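Local structure of outer surface protein (Borrelia burgdorferi, 5IZT) at residues Ile188-Glu193 with Ser334-Ile339; Gly267-Thr272 with Lys367-Tyr372; Leu291-Ser296 with Gln386-Ala391. The protein is of unknown function but belongs to the PFam54_60 family of Borrelia outer surface proteins, with a helical domain related to BbCRASP-1. One frame throughout, in Å; residues are numbered along the deposited sequence.

Contact 1: residues Ile188-Glu193 with Ser334-Ile339; sequences IRAISE and SKLNQI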
ATOM      1  N   ILE A 188      -7.637  17.721  -8.189  1.00 24.05           N
ATOM      2  CA  ILE A 188      -6.327  18.158  -7.708  1.00 22.27           C
ATOM      3  C   ILE A 188      -6.285  18.150  -6.181  1.00 27.28           C
ATOM      4  O   ILE A 188      -5.307  17.696  -5.570  1.00 26.78           O
ATOM      5  CB  ILE A 188      -5.992  19.550  -8.279  1.00 27.33           C
ATOM      6  CG1 ILE A 188      -5.803  19.467  -9.798  1.00 27.85           C
ATOM      7  CG2 ILE A 188      -4.746  20.148  -7.595  1.00 27.82           C
ATOM      8  CD1 ILE A 188      -5.806  20.808 -10.487  1.00 29.07           C
ATOM      9  N   ARG A 189      -7.348  18.649  -5.545  1.00 23.67           N
ATOM     10  CA  ARG A 189      -7.435  18.637  -4.086  0.54 29.63           C
ATOM     11  C   ARG A 189      -7.400  17.209  -3.540  1.00 32.91           C
ATOM     12  O   ARG A 189      -6.727  16.929  -2.537  1.00 26.35           O
ATOM     13  CB  ARG A 189      -8.719  19.354  -3.661  0.54 33.25           C
ATOM     14  CG  ARG A 189      -8.752  19.927  -2.251  0.54 38.74           C
ATOM     15  CD  ARG A 189      -9.886  20.961  -2.118  0.54 43.87           C
ATOM     16  NE  ARG A 189     -11.169  20.460  -2.624  0.54 48.21           N
ATOM     17  CZ  ARG A 189     -11.744  20.835  -3.767  0.54 43.50           C
ATOM     18  NH1 ARG A 189     -11.171  21.740  -4.547  0.54 30.30           N
ATOM     19  NH2 ARG A 189     -12.907  20.308  -4.125  0.54 41.49           N
ATOM     20  N   ALA A 190      -8.127  16.293  -4.183  1.00 26.21           N
ATOM     21  CA  ALA A 190      -8.200  14.927  -3.669  1.00 28.61           C
ATOM     22  C   ALA A 190      -6.840  14.239  -3.709  1.00 25.74           C
ATOM     23  O   ALA A 190      -6.465  13.534  -2.765  1.00 29.62           O
ATOM     24  CB  ALA A 190      -9.224  14.120  -4.460  1.00 27.92           C
ATOM     25  N   ILE A 191      -6.091  14.440  -4.791  1.00 23.65           N
ATOM     26  CA  ILE A 191      -4.752  13.865  -4.912  1.00 25.76           C
ATOM     27  C   ILE A 191      -3.828  14.452  -3.854  1.00 25.98           C
ATOM     28  O   ILE A 191      -3.055  13.735  -3.202  1.00 26.06           O
ATOM     29  CB  ILE A 191      -4.194  14.111  -6.328  1.00 29.54           C
ATOM     30  CG1 ILE A 191      -5.013  13.356  -7.391  1.00 24.00           C
ATOM     31  CG2 ILE A 191      -2.691  13.789  -6.390  1.00 26.94           C
ATOM     32  CD1 ILE A 191      -4.852  11.838  -7.351  1.00 20.55           C
ATOM     33  N   SER A 192      -3.879  15.774  -3.692  1.00 24.39           N
ATOM     34  CA  SER A 192      -3.061  16.451  -2.691  1.00 24.71           C
ATOM     35  C   SER A 192      -3.374  15.949  -1.283  1.00 28.45           C
ATOM     36  O   SER A 192      -2.462  15.740  -0.470  1.00 29.63           O
ATOM     37  CB  SER A 192      -3.293  17.958  -2.793  1.00 31.75           C
ATOM     38  OG  SER A 192      -2.537  18.653  -1.824  1.00 44.46           O
ATOM     39  N   GLU A 193      -4.659  15.758  -0.971  1.00 26.32           N
ATOM     40  CA  GLU A 193      -5.023  15.204   0.331  1.00 31.07           C
ATOM     41  C   GLU A 193      -4.433  13.813   0.527  1.00 25.23           C
ATOM     42  O   GLU A 193      -3.966  13.477   1.622  1.00 26.27           O
ATOM     43  CB  GLU A 193      -6.544  15.159   0.481  1.00 37.02           C
ATOM     44  CG  GLU A 193      -7.195  16.511   0.762  1.00 50.14           C
ATOM     45  CD  GLU A 193      -8.715  16.437   0.747  1.00 66.46           C
ATOM     46  OE1 GLU A 193      -9.255  15.310   0.692  1.00 74.84           O
ATOM     47  OE2 GLU A 193      -9.367  17.505   0.782  1.00 69.00           O
ATOM     48  N   SER A 334     -12.236   8.144 -11.605  1.00 18.01           N
ATOM     49  CA  SER A 334     -12.595   6.737 -11.446  1.00 23.45           C
ATOM     50  C   SER A 334     -11.377   5.897 -11.076  1.00 27.71           C
ATOM     51  O   SER A 334     -11.465   4.988 -10.231  1.00 21.57           O
ATOM     52  CB  SER A 334     -13.237   6.217 -12.731  1.00 29.96           C
ATOM     53  OG  SER A 334     -13.452   4.824 -12.654  1.00 39.32           O
ATOM     54  N   LYS A 335     -10.231   6.184 -11.706  1.00 22.99           N
ATOM     55  CA  LYS A 335      -8.999   5.452 -11.401  1.00 20.29           C
ATOM     56  C   LYS A 335      -8.499   5.775  -9.999  1.00 17.60           C
ATOM     57  O   LYS A 335      -7.983   4.892  -9.302  1.00 21.12           O
ATOM     58  CB  LYS A 335      -7.920   5.775 -12.438  1.00 23.09           C
ATOM     59  CG  LYS A 335      -8.246   5.349 -13.867  1.00 29.34           C
ATOM     60  CD  LYS A 335      -8.554   3.869 -13.979  1.00 46.48           C
ATOM     61  CE  LYS A 335      -8.965   3.512 -15.403  1.00 54.14           C
ATOM     62  NZ  LYS A 335      -9.833   2.301 -15.461  1.00 63.03           N
ATOM     63  N   LEU A 336      -8.642   7.030  -9.561  1.00 15.81           N
ATOM     64  CA  LEU A 336      -8.305   7.365  -8.179  1.00 22.08           C
ATOM     65  C   LEU A 336      -9.178   6.583  -7.201  1.00 22.98           C
ATOM     66  O   LEU A 336      -8.671   6.020  -6.222  1.00 19.20           O
ATOM     67  CB  LEU A 336      -8.438   8.870  -7.940  1.00 22.06           C
ATOM     68  CG  LEU A 336      -8.213   9.297  -6.480  1.00 19.54           C
ATOM     69  CD1 LEU A 336      -6.812   8.914  -5.983  1.00 23.34           C
ATOM     70  CD2 LEU A 336      -8.455  10.775  -6.260  1.00 18.11           C
ATOM     71  N   ASN A 337     -10.490   6.513  -7.462  1.00 18.88           N
ATOM     72  CA  ASN A 337     -11.387   5.766  -6.579  1.00 20.81           C
ATOM     73  C   ASN A 337     -11.005   4.298  -6.500  1.00 24.83           C
ATOM     74  O   ASN A 337     -11.129   3.669  -5.439  1.00 25.74           O
ATOM     75  CB  ASN A 337     -12.828   5.888  -7.061  1.00 21.85           C
ATOM     76  CG  ASN A 337     -13.429   7.227  -6.740  1.00 28.25           C
ATOM     77  OD1 ASN A 337     -12.951   7.934  -5.856  1.00 31.10           O
ATOM     78  ND2 ASN A 337     -14.480   7.582  -7.450  1.00 30.84           N
ATOM     79  N   GLN A 338     -10.558   3.732  -7.619  1.00 21.32           N
ATOM     80  CA  GLN A 338     -10.186   2.327  -7.652  1.00 25.10           C
ATOM     81  C   GLN A 338      -8.935   2.058  -6.822  1.00 26.04           C
ATOM     82  O   GLN A 338      -8.896   1.077  -6.076  1.00 22.15           O
ATOM     83  CB  GLN A 338      -9.976   1.875  -9.094  1.00 27.10           C
ATOM     84  CG  GLN A 338      -9.363   0.487  -9.182  1.00 35.05           C
ATOM     85  CD  GLN A 338      -9.568  -0.173 -10.519  1.00 45.50           C
ATOM     86  OE1 GLN A 338     -10.145   0.413 -11.437  1.00 49.22           O
ATOM     87  NE2 GLN A 338      -9.090  -1.405 -10.642  1.00 50.43           N
ATOM     88  N   ILE A 339      -7.896   2.897  -6.939  1.00 21.58           N
ATOM     89  CA  ILE A 339      -6.692   2.638  -6.148  1.00 21.45           C
ATOM     90  C   ILE A 339      -6.970   2.876  -4.670  1.00 27.07           C
ATOM     91  O   ILE A 339      -6.449   2.163  -3.805  1.00 20.99           O
ATOM     92  CB  ILE A 339      -5.484   3.466  -6.647  1.00 23.26           C
ATOM     93  CG1 ILE A 339      -5.667   4.963  -6.415  1.00 25.73           C
ATOM     94  CG2 ILE A 339      -5.237   3.225  -8.124  1.00 24.31           C
ATOM     95  CD1 ILE A 339      -4.403   5.804  -6.753  1.00 23.92           C
TER

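Contact 2: residues Gly267-Thr272 with Lys367-Tyr372; sequences GSIMET and KSLAEY. Unlike the reference sequence in segment 267-272: T272 (reference Ala).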
ATOM      1  N   GLY A 267       3.321  -7.245  13.030  1.00 14.35           N
ATOM      2  CA  GLY A 267       4.680  -7.749  13.197  1.00 17.61           C
ATOM      3  C   GLY A 267       4.759  -8.948  14.129  1.00 16.88           C
ATOM      4  O   GLY A 267       5.516  -9.896  13.882  1.00 16.00           O
ATOM      5  N   SER A 268       3.968  -8.935  15.202  1.00 15.30           N
ATOM      6  CA  SER A 268       3.964 -10.071  16.123  0.59 16.02           C
ATOM      7  C   SER A 268       3.460 -11.335  15.446  1.00 18.19           C
ATOM      8  O   SER A 268       3.927 -12.435  15.758  1.00 18.19           O
ATOM      9  CB  SER A 268       3.114  -9.769  17.355  0.59 20.56           C
ATOM     10  OG  SER A 268       3.715  -8.764  18.149  0.59 26.54           O
ATOM     11  N   ILE A 269       2.508 -11.200  14.522  1.00 17.41           N
ATOM     12  CA  ILE A 269       2.039 -12.369  13.786  1.00 17.69           C
ATOM     13  C   ILE A 269       3.120 -12.866  12.833  1.00 15.62           C
ATOM     14  O   ILE A 269       3.352 -14.077  12.727  1.00 19.09           O
ATOM     15  CB  ILE A 269       0.729 -12.041  13.048  1.00 19.91           C
ATOM     16  CG1 ILE A 269      -0.376 -11.717  14.060  1.00 20.71           C
ATOM     17  CG2 ILE A 269       0.318 -13.194  12.139  1.00 19.60           C
ATOM     18  CD1 ILE A 269      -1.549 -10.918  13.452  1.00 19.41           C
ATOM     19  N   MET A 270       3.825 -11.947  12.156  1.00 12.79           N
ATOM     20  CA  MET A 270       4.948 -12.363  11.313  1.00 16.60           C
ATOM     21  C   MET A 270       6.001 -13.084  12.137  1.00 19.03           C
ATOM     22  O   MET A 270       6.542 -14.114  11.708  1.00 18.27           O
ATOM     23  CB  MET A 270       5.580 -11.169  10.598  1.00 15.92           C
ATOM     24  CG  MET A 270       4.658 -10.406   9.637  1.00 18.81           C
ATOM     25  SD  MET A 270       3.837 -11.444   8.405  1.00 15.87           S
ATOM     26  CE  MET A 270       2.224 -11.676   9.158  1.00 17.54           C
ATOM     27  N   GLU A 271       6.299 -12.563  13.324  1.00 17.74           N
ATOM     28  CA  GLU A 271       7.282 -13.202  14.188  1.00 16.18           C
ATOM     29  C   GLU A 271       6.861 -14.623  14.525  1.00 21.00           C
ATOM     30  O   GLU A 271       7.669 -15.549  14.437  1.00 16.87           O
ATOM     31  CB  GLU A 271       7.468 -12.401  15.483  1.00 16.32           C
ATOM     32  CG  GLU A 271       8.472 -13.081  16.437  1.00 20.22           C
ATOM     33  CD  GLU A 271       8.718 -12.256  17.687  1.00 34.41           C
ATOM     34  OE1 GLU A 271       7.749 -12.000  18.429  1.00 35.29           O
ATOM     35  OE2 GLU A 271       9.866 -11.824  17.897  1.00 34.76           O
ATOM     36  N   THR A 272       5.581 -14.819  14.866  1.00 18.32           N
ATOM     37  CA  THR A 272       5.074 -16.164  15.126  1.00 17.65           C
ATOM     38  C   THR A 272       5.243 -17.064  13.908  1.00 17.64           C
ATOM     39  O   THR A 272       5.714 -18.206  14.024  1.00 14.53           O
ATOM     40  CB  THR A 272       3.602 -16.103  15.545  1.00 19.78           C
ATOM     41  OG1 THR A 272       3.495 -15.439  16.815  1.00 21.53           O
ATOM     42  CG2 THR A 272       3.017 -17.515  15.661  1.00 23.37           C
ATOM     43  N   LYS A 367       2.351 -23.441  12.426  1.00 34.15           N
ATOM     44  CA  LYS A 367       1.938 -24.101  11.184  1.00 31.29           C
ATOM     45  C   LYS A 367       0.447 -23.906  10.903  1.00 29.44           C
ATOM     46  O   LYS A 367       0.054 -23.626   9.762  1.00 25.01           O
ATOM     47  CB  LYS A 367       2.279 -25.593  11.244  1.00 34.44           C
ATOM     48  N   SER A 368      -0.396 -24.064  11.924  1.00 32.78           N
ATOM     49  CA  SER A 368      -1.835 -23.894  11.737  1.00 37.47           C
ATOM     50  C   SER A 368      -2.158 -22.470  11.335  1.00 29.37           C
ATOM     51  O   SER A 368      -3.025 -22.236  10.485  1.00 28.39           O
ATOM     52  CB  SER A 368      -2.586 -24.259  13.017  1.00 49.78           C
ATOM     53  OG  SER A 368      -2.230 -25.545  13.478  1.00 51.08           O
ATOM     54  N   LEU A 369      -1.476 -21.501  11.951  1.00 26.27           N
ATOM     55  CA  LEU A 369      -1.666 -20.102  11.590  1.00 26.03           C
ATOM     56  C   LEU A 369      -1.286 -19.840  10.136  1.00 27.54           C
ATOM     57  O   LEU A 369      -1.990 -19.105   9.430  1.00 26.11           O
ATOM     58  CB  LEU A 369      -0.846 -19.221  12.529  1.00 30.13           C
ATOM     59  CG  LEU A 369      -0.909 -17.714  12.340  1.00 33.35           C
ATOM     60  CD1 LEU A 369      -2.317 -17.214  12.609  1.00 38.97           C
ATOM     61  CD2 LEU A 369       0.100 -17.055  13.275  1.00 37.47           C
ATOM     62  N   ALA A 370      -0.176 -20.426   9.665  1.00 17.32           N
ATOM     63  CA  ALA A 370       0.227 -20.201   8.279  1.00 17.43           C
ATOM     64  C   ALA A 370      -0.812 -20.744   7.312  1.00 18.77           C
ATOM     65  O   ALA A 370      -1.154 -20.093   6.325  1.00 17.13           O
ATOM     66  CB  ALA A 370       1.591 -20.834   8.000  1.00 17.04           C
ATOM     67  N   GLU A 371      -1.303 -21.955   7.565  1.00 18.80           N
ATOM     68  CA  GLU A 371      -2.327 -22.537   6.703  1.00 23.18           C
ATOM     69  C   GLU A 371      -3.591 -21.690   6.699  1.00 21.64           C
ATOM     70  O   GLU A 371      -4.188 -21.446   5.643  1.00 20.30           O
ATOM     71  CB  GLU A 371      -2.639 -23.963   7.172  1.00 27.52           C
ATOM     72  CG  GLU A 371      -3.736 -24.680   6.390  1.00 40.81           C
ATOM     73  CD  GLU A 371      -3.209 -25.463   5.201  1.00 51.19           C
ATOM     74  OE1 GLU A 371      -2.118 -25.128   4.694  1.00 54.98           O
ATOM     75  OE2 GLU A 371      -3.891 -26.418   4.773  1.00 59.22           O
ATOM     76  N   TYR A 372      -4.028 -21.258   7.880  1.00 23.41           N
ATOM     77  CA  TYR A 372      -5.238 -20.442   7.991  1.00 22.13           C
ATOM     78  C   TYR A 372      -5.110 -19.151   7.190  1.00 19.02           C
ATOM     79  O   TYR A 372      -6.015 -18.781   6.426  1.00 20.95           O
ATOM     80  CB  TYR A 372      -5.502 -20.121   9.463  1.00 28.61           C
ATOM     81  CG  TYR A 372      -6.761 -19.317   9.699  1.00 26.39           C
ATOM     82  CD1 TYR A 372      -7.992 -19.961   9.802  1.00 33.34           C
ATOM     83  CD2 TYR A 372      -6.735 -17.933   9.778  1.00 29.02           C
ATOM     84  CE1 TYR A 372      -9.160 -19.248  10.011  1.00 32.31           C
ATOM     85  CE2 TYR A 372      -7.902 -17.206   9.974  1.00 28.46           C
ATOM     86  CZ  TYR A 372      -9.107 -17.882  10.092  1.00 30.68           C
ATOM     87  OH  TYR A 372     -10.274 -17.196  10.290  1.00 33.68           O
TER

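Contact 3: residues Leu291-Ser296 with Gln386-Ala391; sequences LGTQIS and QSVLEA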
ATOM      1  N   LEU A 291       3.796  -4.054   0.489  1.00 11.12           N
ATOM      2  CA  LEU A 291       4.727  -3.073  -0.066  1.00 14.77           C
ATOM      3  C   LEU A 291       4.345  -2.691  -1.492  1.00 13.79           C
ATOM      4  O   LEU A 291       4.365  -1.510  -1.863  1.00 16.51           O
ATOM      5  CB  LEU A 291       6.140  -3.641  -0.044  1.00 11.76           C
ATOM      6  CG  LEU A 291       6.805  -3.740   1.322  1.00 17.53           C
ATOM      7  CD1 LEU A 291       8.150  -4.426   1.158  1.00 23.07           C
ATOM      8  CD2 LEU A 291       6.990  -2.336   1.914  1.00 18.05           C
ATOM      9  N   GLY A 292       4.046  -3.682  -2.325  1.00 12.54           N
ATOM     10  CA  GLY A 292       3.686  -3.374  -3.703  1.00 16.45           C
ATOM     11  C   GLY A 292       2.407  -2.563  -3.805  1.00 18.38           C
ATOM     12  O   GLY A 292       2.271  -1.712  -4.688  1.00 14.60           O
ATOM     13  N   THR A 293       1.449  -2.819  -2.912  1.00 15.02           N
ATOM     14  CA  THR A 293       0.224  -2.034  -2.895  1.00 16.00           C
ATOM     15  C   THR A 293       0.526  -0.564  -2.631  1.00 16.22           C
ATOM     16  O   THR A 293       0.018   0.325  -3.328  1.00 14.17           O
ATOM     17  CB  THR A 293      -0.726  -2.568  -1.829  1.00 18.31           C
ATOM     18  OG1 THR A 293      -1.160  -3.870  -2.192  1.00 16.01           O
ATOM     19  CG2 THR A 293      -1.959  -1.662  -1.668  1.00 16.13           C
ATOM     20  N   GLN A 294       1.322  -0.288  -1.601  1.00 11.54           N
ATOM     21  CA  GLN A 294       1.586   1.106  -1.256  1.00 18.00           C
ATOM     22  C   GLN A 294       2.463   1.773  -2.309  1.00 20.68           C
ATOM     23  O   GLN A 294       2.265   2.950  -2.638  1.00 16.78           O
ATOM     24  CB  GLN A 294       2.241   1.195   0.127  1.00 13.40           C
ATOM     25  CG  GLN A 294       2.437   2.636   0.631  1.00 11.46           C
ATOM     26  CD  GLN A 294       1.124   3.336   0.932  1.00 17.85           C
ATOM     27  OE1 GLN A 294       0.100   2.688   1.131  1.00 18.49           O
ATOM     28  NE2 GLN A 294       1.151   4.668   0.965  1.00 17.59           N
ATOM     29  N   ILE A 295       3.435   1.039  -2.859  1.00 11.76           N
ATOM     30  CA  ILE A 295       4.330   1.643  -3.834  1.00 16.86           C
ATOM     31  C   ILE A 295       3.546   2.040  -5.076  1.00 12.86           C
ATOM     32  O   ILE A 295       3.677   3.164  -5.580  1.00 18.13           O
ATOM     33  CB  ILE A 295       5.477   0.680  -4.176  1.00 19.94           C
ATOM     34  CG1 ILE A 295       6.413   0.543  -2.957  1.00 19.88           C
ATOM     35  CG2 ILE A 295       6.210   1.177  -5.423  1.00 21.14           C
ATOM     36  CD1 ILE A 295       7.440  -0.594  -3.070  1.00 23.09           C
ATOM     37  N   SER A 296       2.725   1.121  -5.592  1.00 14.40           N
ATOM     38  CA  SER A 296       1.923   1.442  -6.777  1.00 15.97           C
ATOM     39  C   SER A 296       0.939   2.561  -6.492  1.00 17.53           C
ATOM     40  O   SER A 296       0.691   3.404  -7.360  1.00 14.43           O
ATOM     41  CB  SER A 296       1.161   0.214  -7.271  1.00 16.51           C
ATOM     42  OG  SER A 296       2.030  -0.746  -7.859  1.00 15.17           O
ATOM     43  N   GLN A 386      -2.540  -6.453  -7.078  1.00 18.34           N
ATOM     44  CA  GLN A 386      -2.599  -6.501  -8.532  1.00 18.19           C
ATOM     45  C   GLN A 386      -3.593  -5.489  -9.084  1.00 20.14           C
ATOM     46  O   GLN A 386      -3.368  -4.902 -10.150  1.00 20.75           O
ATOM     47  CB  GLN A 386      -2.962  -7.924  -8.968  1.00 21.23           C
ATOM     48  CG  GLN A 386      -3.145  -8.124 -10.460  1.00 32.51           C
ATOM     49  CD  GLN A 386      -1.850  -7.997 -11.231  1.00 42.78           C
ATOM     50  OE1 GLN A 386      -0.763  -8.165 -10.675  1.00 40.08           O
ATOM     51  NE2 GLN A 386      -1.958  -7.701 -12.523  1.00 46.79           N
ATOM     52  N   SER A 387      -4.699  -5.263  -8.374  1.00 24.31           N
ATOM     53  CA  SER A 387      -5.693  -4.313  -8.863  0.51 26.77           C
ATOM     54  C   SER A 387      -5.161  -2.887  -8.821  1.00 24.34           C
ATOM     55  O   SER A 387      -5.441  -2.086  -9.727  1.00 18.51           O
ATOM     56  CB  SER A 387      -6.981  -4.420  -8.053  0.51 20.75           C
ATOM     57  OG  SER A 387      -7.990  -3.610  -8.621  0.51 18.86           O
ATOM     58  N   VAL A 388      -4.411  -2.542  -7.770  1.00 16.01           N
ATOM     59  CA  VAL A 388      -3.825  -1.201  -7.707  1.00 18.44           C
ATOM     60  C   VAL A 388      -2.813  -1.025  -8.830  1.00 18.04           C
ATOM     61  O   VAL A 388      -2.777   0.014  -9.505  1.00 20.84           O
ATOM     62  CB  VAL A 388      -3.185  -0.945  -6.325  1.00 15.86           C
ATOM     63  CG1 VAL A 388      -2.462   0.407  -6.328  1.00 16.28           C
ATOM     64  CG2 VAL A 388      -4.253  -0.940  -5.219  1.00 15.23           C
ATOM     65  N   LEU A 389      -1.996  -2.056  -9.056  1.00 16.79           N
ATOM     66  CA  LEU A 389      -1.010  -2.052 -10.133  1.00 20.28           C
ATOM     67  C   LEU A 389      -1.665  -1.879 -11.502  1.00 24.33           C
ATOM     68  O   LEU A 389      -1.191  -1.100 -12.339  1.00 23.47           O
ATOM     69  CB  LEU A 389      -0.205  -3.354 -10.080  1.00 18.94           C
ATOM     70  CG  LEU A 389       0.808  -3.527 -11.208  1.00 21.58           C
ATOM     71  CD1 LEU A 389       1.811  -2.392 -11.106  1.00 23.33           C
ATOM     72  CD2 LEU A 389       1.489  -4.889 -11.141  1.00 27.12           C
ATOM     73  N   GLU A 390      -2.742  -2.626 -11.764  1.00 19.49           N
ATOM     74  CA  GLU A 390      -3.414  -2.500 -13.051  1.00 23.94           C
ATOM     75  C   GLU A 390      -4.016  -1.111 -13.232  1.00 23.13           C
ATOM     76  O   GLU A 390      -3.963  -0.541 -14.327  1.00 22.81           O
ATOM     77  CB  GLU A 390      -4.478  -3.589 -13.190  1.00 27.65           C
ATOM     78  CG  GLU A 390      -3.872  -4.981 -13.331  1.00 33.80           C
ATOM     79  CD  GLU A 390      -4.902  -6.099 -13.324  1.00 45.05           C
ATOM     80  OE1 GLU A 390      -6.112  -5.801 -13.217  1.00 47.36           O
ATOM     81  OE2 GLU A 390      -4.494  -7.277 -13.408  1.00 45.59           O
ATOM     82  N   ALA A 391      -4.578  -0.537 -12.171  1.00 22.67           N
ATOM     83  CA  ALA A 391      -5.087   0.825 -12.281  1.00 24.39           C
ATOM     84  C   ALA A 391      -3.956   1.807 -12.567  1.00 19.52           C
ATOM     85  O   ALA A 391      -4.088   2.695 -13.418  1.00 20.83           O
ATOM     86  CB  ALA A 391      -5.825   1.214 -11.003  1.00 23.22           C
TER

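Contact 1: residues Ile188-Glu193 with Ser334-Ile339
A190 and I191 meet L336 where helix 179-197 packs on helix 322-359 in the all-helical bundle of a BbCRASP-1-like domain. The tight part is a small hydrocarbon cluster, with L336 reaching out of its helix to lie against both residues. Its CG stands anti to the backbone N (chi1 175°), which carries the two methyls across the interface. The branched tip then divides its work: L336 CD2 lies 3.9 Å from A190 CB and also 3.9 Å from I191 CD1. Alanine suits its place because its single methyl points at the other helix and lets the leucine tip come close to that turn. I191 starts from a different angle: its CB is not aimed at L336, but the longer branch bends back to bring CD1 in, and the two side chains cross obliquely. Helix 280-316 extends the apolar cluster, I304 against I191 and L301 against L336. The solvent side is polar: R189, S192 and E193 on one helix, with S334 and N337 on the other, are exposed and make no contact across the pair, as expected of hydrophilic residues on outward faces. No hydrogen bond joins the segments, and the nearest CA atoms, those of I191 and L336, are 8.1 Å apart. The shortest link is methyl to methyl, I191 CD1 to L336 CD1, at 3.8 Å.

Contact 2: residues Gly267-Thr272 with Lys367-Tyr372
In the helical bundle of the BbCRASP-1-related domain, the start of the long C-terminal helix 366-395 packs on the short helix 260-274, with L369 as the shared apolar partner of I269 and T272. L369 points at the other helix, its CG anti to the backbone N (chi1 -179°), and a single methyl does the touching. L369 CD2 lies 3.8 Å from T272 CG2 and 4.0 Å from I269 CG2. Both partners offer a branch methyl that is itself anti to its backbone N, and each of these side chains meets the leucine at about a right angle. I269 and T272 are three residues apart, nearly one helical turn, and therefore lie on the same flank of their helix. T272, an alanine in the reference sequence, here brings its methyl to L369. Isoleucine, more deeply buried, is wholly hydrocarbon. The segments share no hydrogen bond, but T272 O accepts one from S366 OG, just before the second segment. Around the contact, A357 of helix 322-359 touches both I269 and L369, L353 adds to the cover of I269, and L273 of helix 260-274 also packs on L369, so the leucine sits between two helices.

Contact 3: residues Leu291-Ser296 with Gln386-Ala391
V388 and L389 meet T293 and S296 where the C-terminal helix 366-395 and helix 280-316 run nearly parallel in the helical bundle, their local axes 8.7 Å apart and inclined at 24°. Q386 turns away from this interface; its NE2 donates to E390 OE2 at 2.7 Å, an almost straight i to i+4 bond (172°) close to the glutamine amide plane. S387 makes no contact across, its OG instead forming a probable hydrogen bond with Q338 NE2 of helix 322-359. V388 points at the other helix. Its CG1, anti to the backbone N, comes 3.7 Å from S296 CB and 3.9 Å from T293 O, and a compact branched residue suits so close an approach. L389 stands at the margin, with CD1 3.6 Å from S296 OG. Serine fits here because it is small: the CA atoms of S296 and L389 are only 5.7 Å apart. The buried serine hydroxyl is hydrogen-bonded to R385 NH1. T293, whose OG1 bonds to S289 O, adds a more distant methyl contact with V388. Helix 322-359 lies along one flank of the pair, where W346 touches T293, K342 reaches V388, and I339 packs on A391.

From the N terminus, helix 179-197 comes first, and contact 1 closes a loop of 140 residues by setting it on helix 322-359. Within that loop lie helices 260-274 and 280-316, which open contacts 2 and 3; both close later, on helix 366-395, after 94 and 89 intervening residues. All three contacts therefore cross along the chain, and none nests in another. Contacts 1 and 3 are neighbours, with centres 14 Å apart, and touch through helices 322-359 and 366-395. Contact 2 lies on the opposite side of the chain's centre from contact 1, tied to contact 3 by their shared C-terminal helix.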